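Local coordinates for protein NADPH-quinone reductase (Pediococcus pentosaceus ATCC 25745, PDB 3HA2) that probably transfers electrons from NAD(P)H to quinones with the help of bound FMN, the chain studied here comprising the flavodoxin-like domain of a longer protein, at residues A[40-45]-A[74-79]; A[59-64]-A[120-125]; A[96-101]-A[158-163]. One frame throughout, in Å; residues are numbered along the deposited sequence.

Interaction 1: residues A[40-45]-A[74-79]; sequences FNVEQE and MDTVMT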
loop_
_atom_site.group_PDB
_atom_site.type_symbol
_atom_site.label_atom_id
_atom_site.label_comp_id
_atom_site.label_asym_id
_atom_site.label_seq_id
_atom_site.Cartn_x
_atom_site.Cartn_y
_atom_site.Cartn_z
ATOM N N PHE A 40 -17.450 -5.978 3.843
ATOM C CA PHE A 40 -18.016 -5.458 2.592
ATOM C C PHE A 40 -18.339 -6.562 1.592
ATOM O O PHE A 40 -17.737 -7.650 1.618
ATOM C CB PHE A 40 -17.106 -4.407 1.937
ATOM C CG PHE A 40 -15.770 -4.938 1.493
ATOM C CD1 PHE A 40 -15.609 -5.516 0.233
ATOM C CD2 PHE A 40 -14.654 -4.822 2.322
ATOM C CE1 PHE A 40 -14.378 -6.000 -0.185
ATOM C CE2 PHE A 40 -13.400 -5.303 1.900
ATOM C CZ PHE A 40 -13.273 -5.888 0.643
ATOM N N ASN A 41 -19.290 -6.270 0.714
ATOM C CA ASN A 41 -19.751 -7.239 -0.282
ATOM C C ASN A 41 -19.293 -6.759 -1.645
ATOM O O ASN A 41 -19.588 -5.623 -2.016
ATOM C CB ASN A 41 -21.271 -7.299 -0.252
ATOM C CG ASN A 41 -21.820 -8.297 -1.224
ATOM O OD1 ASN A 41 -21.991 -9.477 -0.892
ATOM N ND2 ASN A 41 -22.112 -7.841 -2.438
ATOM N N VAL A 42 -18.592 -7.607 -2.394
ATOM C CA VAL A 42 -17.973 -7.169 -3.659
ATOM C C VAL A 42 -19.004 -6.636 -4.647
ATOM O O VAL A 42 -18.810 -5.554 -5.222
ATOM C CB VAL A 42 -17.107 -8.291 -4.301
ATOM C CG1 VAL A 42 -16.673 -7.912 -5.738
ATOM C CG2 VAL A 42 -15.870 -8.546 -3.437
ATOM N N GLU A 43 -20.090 -7.397 -4.841
ATOM C CA GLU A 43 -21.160 -7.003 -5.770
ATOM C C GLU A 43 -21.771 -5.634 -5.437
ATOM O O GLU A 43 -21.958 -4.810 -6.336
ATOM C CB GLU A 43 -22.230 -8.100 -5.852
ATOM C CG GLU A 43 -23.331 -7.833 -6.882
ATOM C CD GLU A 43 -24.356 -8.954 -6.963
ATOM O OE1 GLU A 43 -24.340 -9.877 -6.103
ATOM O OE2 GLU A 43 -25.198 -8.920 -7.898
ATOM N N GLN A 44 -22.068 -5.387 -4.162
ATOM C CA GLN A 44 -22.589 -4.084 -3.732
ATOM C C GLN A 44 -21.581 -2.961 -3.954
ATOM O O GLN A 44 -21.965 -1.884 -4.410
ATOM C CB GLN A 44 -23.104 -4.096 -2.282
ATOM C CG GLN A 44 -23.256 -2.692 -1.607
ATOM C CD GLN A 44 -24.375 -1.771 -2.162
ATOM O OE1 GLN A 44 -24.559 -1.612 -3.386
ATOM N NE2 GLN A 44 -25.096 -1.116 -1.241
ATOM N N GLU A 45 -20.308 -3.212 -3.636
ATOM C CA GLU A 45 -19.253 -2.233 -3.870
ATOM C C GLU A 45 -19.090 -1.938 -5.366
ATOM O O GLU A 45 -18.964 -0.768 -5.775
ATOM C CB GLU A 45 -17.920 -2.699 -3.260
ATOM C CG GLU A 45 -17.953 -2.915 -1.731
ATOM C CD GLU A 45 -18.205 -1.628 -0.939
ATOM O OE1 GLU A 45 -17.639 -0.574 -1.311
ATOM O OE2 GLU A 45 -18.962 -1.677 0.066
HETATM N N MSE A 74 -9.399 -2.889 -2.499
HETATM C CA MSE A 74 -8.751 -2.786 -3.804
HETATM C C MSE A 74 -8.497 -4.187 -4.377
HETATM O O MSE A 74 -8.807 -4.450 -5.533
HETATM C CB MSE A 74 -7.420 -2.018 -3.704
HETATM C CG MSE A 74 -7.562 -0.568 -3.293
HETATM SE SE MSE A 74 -8.211 0.497 -4.805
HETATM C CE MSE A 74 -6.755 0.170 -6.065
ATOM N N ASP A 75 -7.951 -5.080 -3.543
ATOM C CA ASP A 75 -7.551 -6.437 -3.963
ATOM C C ASP A 75 -8.749 -7.297 -4.389
ATOM O O ASP A 75 -8.616 -8.181 -5.243
ATOM C CB ASP A 75 -6.805 -7.157 -2.817
ATOM C CG ASP A 75 -5.410 -6.571 -2.515
ATOM O OD1 ASP A 75 -4.918 -5.722 -3.278
ATOM O OD2 ASP A 75 -4.811 -6.986 -1.492
ATOM N N THR A 76 -9.908 -7.056 -3.783
ATOM C CA THR A 76 -11.053 -7.956 -3.912
ATOM C C THR A 76 -12.165 -7.386 -4.807
ATOM O O THR A 76 -12.776 -8.111 -5.589
ATOM C CB THR A 76 -11.609 -8.321 -2.505
ATOM O OG1 THR A 76 -10.534 -8.789 -1.666
ATOM C CG2 THR A 76 -12.614 -9.422 -2.600
ATOM N N VAL A 77 -12.412 -6.080 -4.694
ATOM C CA VAL A 77 -13.459 -5.429 -5.486
ATOM C C VAL A 77 -12.935 -5.154 -6.892
ATOM O O VAL A 77 -13.668 -5.286 -7.876
ATOM C CB VAL A 77 -13.952 -4.099 -4.807
ATOM C CG1 VAL A 77 -14.856 -3.271 -5.751
ATOM C CG2 VAL A 77 -14.686 -4.390 -3.520
HETATM N N MSE A 78 -11.668 -4.742 -6.980
HETATM C CA MSE A 78 -11.078 -4.367 -8.265
HETATM C C MSE A 78 -10.457 -5.607 -8.902
HETATM O O MSE A 78 -9.237 -5.789 -8.905
HETATM C CB MSE A 78 -10.043 -3.249 -8.113
HETATM C CG MSE A 78 -10.575 -1.991 -7.473
HETATM SE SE MSE A 78 -12.134 -1.282 -8.409
HETATM C CE MSE A 78 -12.138 0.482 -7.520
ATOM N N THR A 79 -11.309 -6.469 -9.438
ATOM C CA THR A 79 -10.820 -7.667 -10.103
ATOM C C THR A 79 -10.333 -7.338 -11.516
ATOM O O THR A 79 -10.656 -6.296 -12.065
ATOM C CB THR A 79 -11.908 -8.754 -10.182
ATOM O OG1 THR A 79 -13.036 -8.244 -10.902
ATOM C CG2 THR A 79 -12.336 -9.192 -8.782
#
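Apolar contacts carry this pairing, with Val-77 as the shared target. Its CG2, anti to the carbonyl carbon, meets Phe-40 CE1 obliquely at 3.7 Å and Glu-45 CB, also at 3.7 Å. The Phe-40 ring gets there from the crowded first-torsion position (chi1 64°), and it also presents its edge to Thr-76 CB. Val-42 packs over the helix end: CG1 lies 4.1 Å from Val-77 CA, and CG2 presses methyl to methyl on Thr-76 CG2 at a tight 3.5 Å, the two side chains crossing nearly at right angles. An alanine in place of Val-42 would lose both methyls and would probably loosen the packing against Thr-76 and the Val-77 backbone. No hydrogen bond joins the two segments, and the polar ends turn to other partners. Glu-45 bends at chi2 (-65°), so that its carboxylate bonds to Trp-73 through OE1 and to His-34 through OE2, while Thr-76 OG1 bonds to the carbonyl of Gln-72 one turn back. Helices 42-50 and 68-77 follow strands 31-35 and 54-60, and the start of one against the end of the other is the pairing of successive crossover helices on one face of a flavodoxin-like parallel sheet.

Interaction 2: residues A[59-64]-A[120-125]; sequences FPLYWY and ELMRPF
A single water is the best-held polar atom, gripped by two hydrogen bonds: it donates to Tyr-64 O at 2.9 Å and to Leu-121 O at 2.6 Å, so bridging two backbone carbonyls, both acceptors, that could not bond to each other directly. It joins the loop that follows strand 54-60 of the flavodoxin-like sheet to the end of helix 118-121, at the C-terminal side of the sheet, where proteins of this fold typically hold their flavin. The rest of the contact is apolar. Phe-59 and Phe-125 meet end-on, CZ of the first 3.7 Å from CE2 of the second, with their planes inclined at 34°, an oblique pair. Met-122, a selenomethionine, adds a Met-aromatic contact: SE lies 3.8 Å from Phe-59 CZ, and the line from the ring centroid to SE is 79° off the normal, at the edge. The Met-122 chain is bent twice, at chi2 and at a chi3 of 97°, away from the staggered positions, which carries its methyl past the ring to Leu-61, CE standing 3.6 Å from CD1. Tyr-64 has its hydroxyl bonded to Glu-114, and the same loop reaches the second subunit, Trp-63 NE1 bonding to Met-78 O there. Tyr-64 and Leu-121 run alongside each other: Leu-121 CD2 is 4.0 Å from Tyr-64 CB, while CD1 sits at the tyrosine ring edge.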
loop_
_atom_site.group_PDB
_atom_site.type_symbol
_atom_site.label_atom_id
_atom_site.label_comp_id
_atom_site.label_asym_id
_atom_site.label_seq_id
_atom_site.Cartn_x
_atom_site.Cartn_y
_atom_site.Cartn_z
ATOM N N PHE A 59 -8.857 8.287 3.514
ATOM C CA PHE A 59 -8.202 7.442 4.511
ATOM C C PHE A 59 -7.053 8.142 5.237
ATOM O O PHE A 59 -6.489 9.107 4.719
ATOM C CB PHE A 59 -7.687 6.164 3.823
ATOM C CG PHE A 59 -6.720 6.421 2.662
ATOM C CD1 PHE A 59 -7.181 6.585 1.347
ATOM C CD2 PHE A 59 -5.347 6.504 2.897
ATOM C CE1 PHE A 59 -6.285 6.829 0.285
ATOM C CE2 PHE A 59 -4.443 6.737 1.840
ATOM C CZ PHE A 59 -4.917 6.896 0.532
ATOM N N PRO A 60 -6.695 7.642 6.429
ATOM C CA PRO A 60 -5.486 8.112 7.116
ATOM C C PRO A 60 -4.242 7.411 6.588
ATOM O O PRO A 60 -4.285 6.241 6.192
ATOM C CB PRO A 60 -5.751 7.730 8.568
ATOM C CG PRO A 60 -6.574 6.484 8.476
ATOM C CD PRO A 60 -7.435 6.645 7.230
ATOM N N LEU A 61 -3.131 8.125 6.583
ATOM C CA LEU A 61 -1.887 7.558 6.098
ATOM C C LEU A 61 -1.286 6.689 7.228
ATOM O O LEU A 61 -1.022 7.177 8.338
ATOM C CB LEU A 61 -0.949 8.699 5.695
ATOM C CG LEU A 61 0.325 8.342 4.949
ATOM C CD1 LEU A 61 -0.021 7.968 3.512
ATOM C CD2 LEU A 61 1.348 9.488 5.007
ATOM N N TYR A 62 -1.132 5.398 6.957
ATOM C CA TYR A 62 -0.570 4.458 7.932
ATOM C C TYR A 62 0.714 3.918 7.308
ATOM O O TYR A 62 0.662 3.282 6.251
ATOM C CB TYR A 62 -1.543 3.295 8.159
ATOM C CG TYR A 62 -2.714 3.579 9.085
ATOM C CD1 TYR A 62 -2.951 4.858 9.569
ATOM C CD2 TYR A 62 -3.580 2.555 9.474
ATOM C CE1 TYR A 62 -4.005 5.134 10.415
ATOM C CE2 TYR A 62 -4.647 2.824 10.334
ATOM C CZ TYR A 62 -4.850 4.125 10.781
ATOM O OH TYR A 62 -5.896 4.445 11.619
ATOM N N TRP A 63 1.856 4.172 7.948
ATOM C CA TRP A 63 3.160 3.810 7.347
ATOM C C TRP A 63 3.241 4.116 5.844
ATOM O O TRP A 63 3.555 3.235 5.025
ATOM C CB TRP A 63 3.540 2.337 7.621
ATOM C CG TRP A 63 3.861 2.072 9.084
ATOM C CD1 TRP A 63 3.194 1.225 9.919
ATOM C CD2 TRP A 63 4.904 2.676 9.869
ATOM N NE1 TRP A 63 3.759 1.261 11.173
ATOM C CE2 TRP A 63 4.810 2.135 11.172
ATOM C CE3 TRP A 63 5.917 3.606 9.594
ATOM C CZ2 TRP A 63 5.688 2.503 12.216
ATOM C CZ3 TRP A 63 6.790 3.976 10.630
ATOM C CH2 TRP A 63 6.667 3.423 11.924
ATOM N N TYR A 64 2.954 5.375 5.509
ATOM C CA TYR A 64 3.126 5.928 4.172
ATOM C C TYR A 64 2.205 5.306 3.109
ATOM O O TYR A 64 2.465 5.444 1.918
ATOM C CB TYR A 64 4.611 5.845 3.757
ATOM C CG TYR A 64 5.510 6.371 4.835
ATOM C CD1 TYR A 64 5.667 7.741 5.022
ATOM C CD2 TYR A 64 6.184 5.503 5.692
ATOM C CE1 TYR A 64 6.482 8.243 6.006
ATOM C CE2 TYR A 64 6.989 5.992 6.703
ATOM C CZ TYR A 64 7.139 7.363 6.849
ATOM O OH TYR A 64 7.938 7.854 7.853
ATOM N N GLU A 120 4.500 11.396 -4.491
ATOM C CA GLU A 120 5.328 10.202 -4.672
ATOM C C GLU A 120 4.807 8.990 -3.903
ATOM O O GLU A 120 4.844 7.861 -4.396
ATOM C CB GLU A 120 6.743 10.522 -4.221
ATOM C CG GLU A 120 7.444 11.539 -5.122
ATOM C CD GLU A 120 8.722 11.991 -4.479
ATOM O OE1 GLU A 120 8.710 13.046 -3.784
ATOM O OE2 GLU A 120 9.718 11.240 -4.607
ATOM N N LEU A 121 4.327 9.220 -2.693
ATOM C CA LEU A 121 3.808 8.128 -1.863
ATOM C C LEU A 121 2.495 7.552 -2.372
ATOM O O LEU A 121 2.221 6.363 -2.175
ATOM C CB LEU A 121 3.649 8.570 -0.400
ATOM C CG LEU A 121 4.973 8.955 0.258
ATOM C CD1 LEU A 121 4.709 9.661 1.594
ATOM C CD2 LEU A 121 5.866 7.733 0.443
HETATM N N MSE A 122 1.705 8.368 -3.059
HETATM C CA MSE A 122 0.422 7.898 -3.578
HETATM C C MSE A 122 0.546 7.275 -4.971
HETATM O O MSE A 122 -0.468 6.989 -5.611
HETATM C CB MSE A 122 -0.600 9.054 -3.600
HETATM C CG MSE A 122 -0.951 9.642 -2.221
HETATM SE SE MSE A 122 -1.827 8.356 -1.035
HETATM C CE MSE A 122 -0.249 7.800 -0.028
ATOM N N ARG A 123 1.774 7.074 -5.441
ATOM C CA ARG A 123 2.008 6.549 -6.790
ATOM C C ARG A 123 1.234 5.252 -7.106
ATOM O O ARG A 123 0.770 5.105 -8.226
ATOM C CB ARG A 123 3.506 6.338 -7.082
ATOM C CG ARG A 123 3.817 6.449 -8.587
ATOM C CD ARG A 123 3.607 7.882 -9.063
ATOM N NE ARG A 123 4.780 8.682 -8.779
ATOM C CZ ARG A 123 4.843 10.014 -8.773
ATOM N NH1 ARG A 123 3.782 10.786 -9.031
ATOM N NH2 ARG A 123 6.008 10.577 -8.487
ATOM N N PRO A 124 1.116 4.303 -6.146
ATOM C CA PRO A 124 0.310 3.129 -6.527
ATOM C C PRO A 124 -1.114 3.455 -6.961
ATOM O O PRO A 124 -1.654 2.750 -7.810
ATOM C CB PRO A 124 0.302 2.262 -5.257
ATOM C CG PRO A 124 1.492 2.696 -4.489
ATOM C CD PRO A 124 1.666 4.165 -4.785
ATOM N N PHE A 125 -1.722 4.507 -6.404
ATOM C CA PHE A 125 -3.092 4.884 -6.822
ATOM C C PHE A 125 -3.093 5.538 -8.185
ATOM O O PHE A 125 -4.015 5.360 -8.978
ATOM C CB PHE A 125 -3.746 5.798 -5.784
ATOM C CG PHE A 125 -4.094 5.095 -4.510
ATOM C CD1 PHE A 125 -5.163 4.203 -4.465
ATOM C CD2 PHE A 125 -3.340 5.296 -3.364
ATOM C CE1 PHE A 125 -5.473 3.536 -3.297
ATOM C CE2 PHE A 125 -3.666 4.646 -2.180
ATOM C CZ PHE A 125 -4.718 3.765 -2.151
HETATM O O HOH W 1 1.421 4.497 -0.625
#

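Interaction 3: residues A[96-101]-A[158-163]; sequences GIVVST and VAYQQY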
loop_
_atom_site.group_PDB
_atom_site.type_symbol
_atom_site.label_atom_id
_atom_site.label_comp_id
_atom_site.label_asym_id
_atom_site.label_seq_id
_atom_site.Cartn_x
_atom_site.Cartn_y
_atom_site.Cartn_z
ATOM N N GLY A 96 -10.096 10.323 -6.955
ATOM C CA GLY A 96 -9.549 11.311 -6.021
ATOM C C GLY A 96 -9.094 10.633 -4.743
ATOM O O GLY A 96 -9.531 9.520 -4.409
ATOM N N ILE A 97 -8.223 11.317 -4.018
ATOM C CA ILE A 97 -7.653 10.806 -2.780
ATOM C C ILE A 97 -7.739 11.912 -1.745
ATOM O O ILE A 97 -7.231 13.027 -1.972
ATOM C CB ILE A 97 -6.155 10.413 -2.986
ATOM C CG1 ILE A 97 -6.008 9.329 -4.073
ATOM C CG2 ILE A 97 -5.505 10.021 -1.624
ATOM C CD1 ILE A 97 -6.600 7.981 -3.720
ATOM N N VAL A 98 -8.410 11.635 -0.629
ATOM C CA VAL A 98 -8.371 12.539 0.535
ATOM C C VAL A 98 -7.587 11.807 1.623
ATOM O O VAL A 98 -8.127 10.918 2.280
ATOM C CB VAL A 98 -9.788 12.925 1.021
ATOM C CG1 VAL A 98 -9.710 13.862 2.272
ATOM C CG2 VAL A 98 -10.550 13.631 -0.124
ATOM N N VAL A 99 -6.302 12.155 1.774
ATOM C CA VAL A 99 -5.406 11.423 2.672
ATOM C C VAL A 99 -5.013 12.282 3.862
ATOM O O VAL A 99 -4.540 13.399 3.694
ATOM C CB VAL A 99 -4.146 10.851 1.918
ATOM C CG1 VAL A 99 -3.365 11.961 1.159
ATOM C CG2 VAL A 99 -3.246 10.096 2.883
ATOM N N SER A 100 -5.258 11.779 5.066
ATOM C CA SER A 100 -4.991 12.581 6.249
ATOM C C SER A 100 -3.743 12.057 6.957
ATOM O O SER A 100 -3.450 10.844 6.916
ATOM C CB SER A 100 -6.222 12.629 7.163
ATOM O OG SER A 100 -6.548 11.337 7.607
ATOM N N THR A 101 -2.974 12.976 7.536
ATOM C CA THR A 101 -1.753 12.608 8.248
ATOM C C THR A 101 -1.718 13.364 9.583
ATOM O O THR A 101 -2.295 14.419 9.693
ATOM C CB THR A 101 -0.453 12.948 7.445
ATOM O OG1 THR A 101 -0.085 14.313 7.666
ATOM C CG2 THR A 101 -0.613 12.717 5.957
ATOM N N VAL A 158 -14.143 23.615 3.034
ATOM C CA VAL A 158 -14.596 24.183 1.755
ATOM C C VAL A 158 -13.860 23.585 0.544
ATOM O O VAL A 158 -14.476 23.289 -0.486
ATOM C CB VAL A 158 -14.441 25.739 1.742
ATOM C CG1 VAL A 158 -14.784 26.308 0.378
ATOM C CG2 VAL A 158 -15.323 26.375 2.811
ATOM N N ALA A 159 -12.544 23.409 0.663
ATOM C CA ALA A 159 -11.761 22.748 -0.384
ATOM C C ALA A 159 -12.265 21.319 -0.573
ATOM O O ALA A 159 -12.373 20.830 -1.697
ATOM C CB ALA A 159 -10.259 22.758 -0.043
ATOM N N TYR A 160 -12.584 20.668 0.540
ATOM C CA TYR A 160 -13.128 19.305 0.521
ATOM C C TYR A 160 -14.478 19.226 -0.202
ATOM O O TYR A 160 -14.701 18.340 -1.042
ATOM C CB TYR A 160 -13.241 18.797 1.960
ATOM C CG TYR A 160 -13.842 17.410 2.105
ATOM C CD1 TYR A 160 -13.138 16.273 1.694
ATOM C CD2 TYR A 160 -15.110 17.239 2.671
ATOM C CE1 TYR A 160 -13.693 14.992 1.836
ATOM C CE2 TYR A 160 -15.674 15.965 2.816
ATOM C CZ TYR A 160 -14.961 14.851 2.399
ATOM O OH TYR A 160 -15.507 13.595 2.574
ATOM N N GLN A 161 -15.360 20.183 0.094
ATOM C CA GLN A 161 -16.646 20.290 -0.600
ATOM C C GLN A 161 -16.472 20.451 -2.109
ATOM O O GLN A 161 -17.162 19.796 -2.885
ATOM C CB GLN A 161 -17.469 21.462 -0.057
ATOM C CG GLN A 161 -18.017 21.249 1.329
ATOM C CD GLN A 161 -18.679 22.504 1.876
ATOM O OE1 GLN A 161 -18.368 23.624 1.446
ATOM N NE2 GLN A 161 -19.593 22.327 2.830
ATOM N N GLN A 162 -15.553 21.322 -2.515
ATOM C CA GLN A 162 -15.234 21.519 -3.933
ATOM C C GLN A 162 -14.669 20.248 -4.556
ATOM O O GLN A 162 -15.037 19.868 -5.675
ATOM C CB GLN A 162 -14.225 22.656 -4.092
ATOM C CG GLN A 162 -14.794 24.021 -3.699
ATOM C CD GLN A 162 -16.023 24.358 -4.518
ATOM O OE1 GLN A 162 -15.948 24.490 -5.745
ATOM N NE2 GLN A 162 -17.169 24.481 -3.849
ATOM N N TYR A 163 -13.791 19.593 -3.803
ATOM C CA TYR A 163 -13.149 18.352 -4.240
ATOM C C TYR A 163 -14.195 17.287 -4.564
ATOM O O TYR A 163 -14.090 16.591 -5.567
ATOM C CB TYR A 163 -12.165 17.866 -3.171
ATOM C CG TYR A 163 -11.135 16.865 -3.682
ATOM C CD1 TYR A 163 -10.137 17.259 -4.580
ATOM C CD2 TYR A 163 -11.161 15.522 -3.266
ATOM C CE1 TYR A 163 -9.179 16.339 -5.059
ATOM C CE2 TYR A 163 -10.199 14.598 -3.736
ATOM C CZ TYR A 163 -9.221 15.023 -4.628
ATOM O OH TYR A 163 -8.288 14.115 -5.100
#
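The C-terminal helix of the flavodoxin-like fold packs here on one face of the parallel sheet, segment 158-163 running nearly antiparallel to segment 96-101 at 156°, the two axes 10.8 Å apart at closest. Tyr-163 does most of the work. With CG anti to the backbone N (chi1 -161°), its ring reaches down to the strand and OH accepts a hydrogen bond from Ile-97 N at 3.0 Å, that nitrogen lying in the plane of the ring. OH also bonds to Pro-138 O of strand 135-143, so two bonds grip the hydroxyl and pin the end of the ring to two neighbouring strands. Gly-96 permits this approach: its CA lies only 3.2 Å from Tyr-163 OH, and a CB there would clash with that oxygen. Val-98 forms the apolar floor, its CG2 touching Tyr-163 CD2 at 3.7 Å and standing at the edge of the Tyr-160 ring, 3.9 Å from CE1, so one methyl touches both tyrosines. Tyr-160 sends its hydroxyl on to Glu-58 of strand 54-60 and meets Phe-21 of helix 18-25 edge-to-face. Helix 150-165 is thus fastened to three adjacent strands, 54-60, 94-101 and 135-143, and flanked by helix 18-25.

Overall arrangement
Interactions 2 and 3 are buried and share the sheet: strands 54-60 and 94-101 are neighbours, and Leu-61 N lies 2.8 Å from Ser-100 O, a probable hydrogen bond. They attach opposite faces of that sheet to helices, interaction 3 through the C-terminal helix and interaction 2 through the segment that opens helix 123-131. Interaction 1 lies farther out, partly buried, and joins helix to helix, its centre about 20 Å from that of interaction 2. Chemistry follows place: aliphatic packing with one phenylalanine ring in interaction 1, aromatic and selenium contacts with one water in interaction 2, a tyrosine hydroxyl on strand backbone in interaction 3. Interactions 1 and 2 also touch the second subunit.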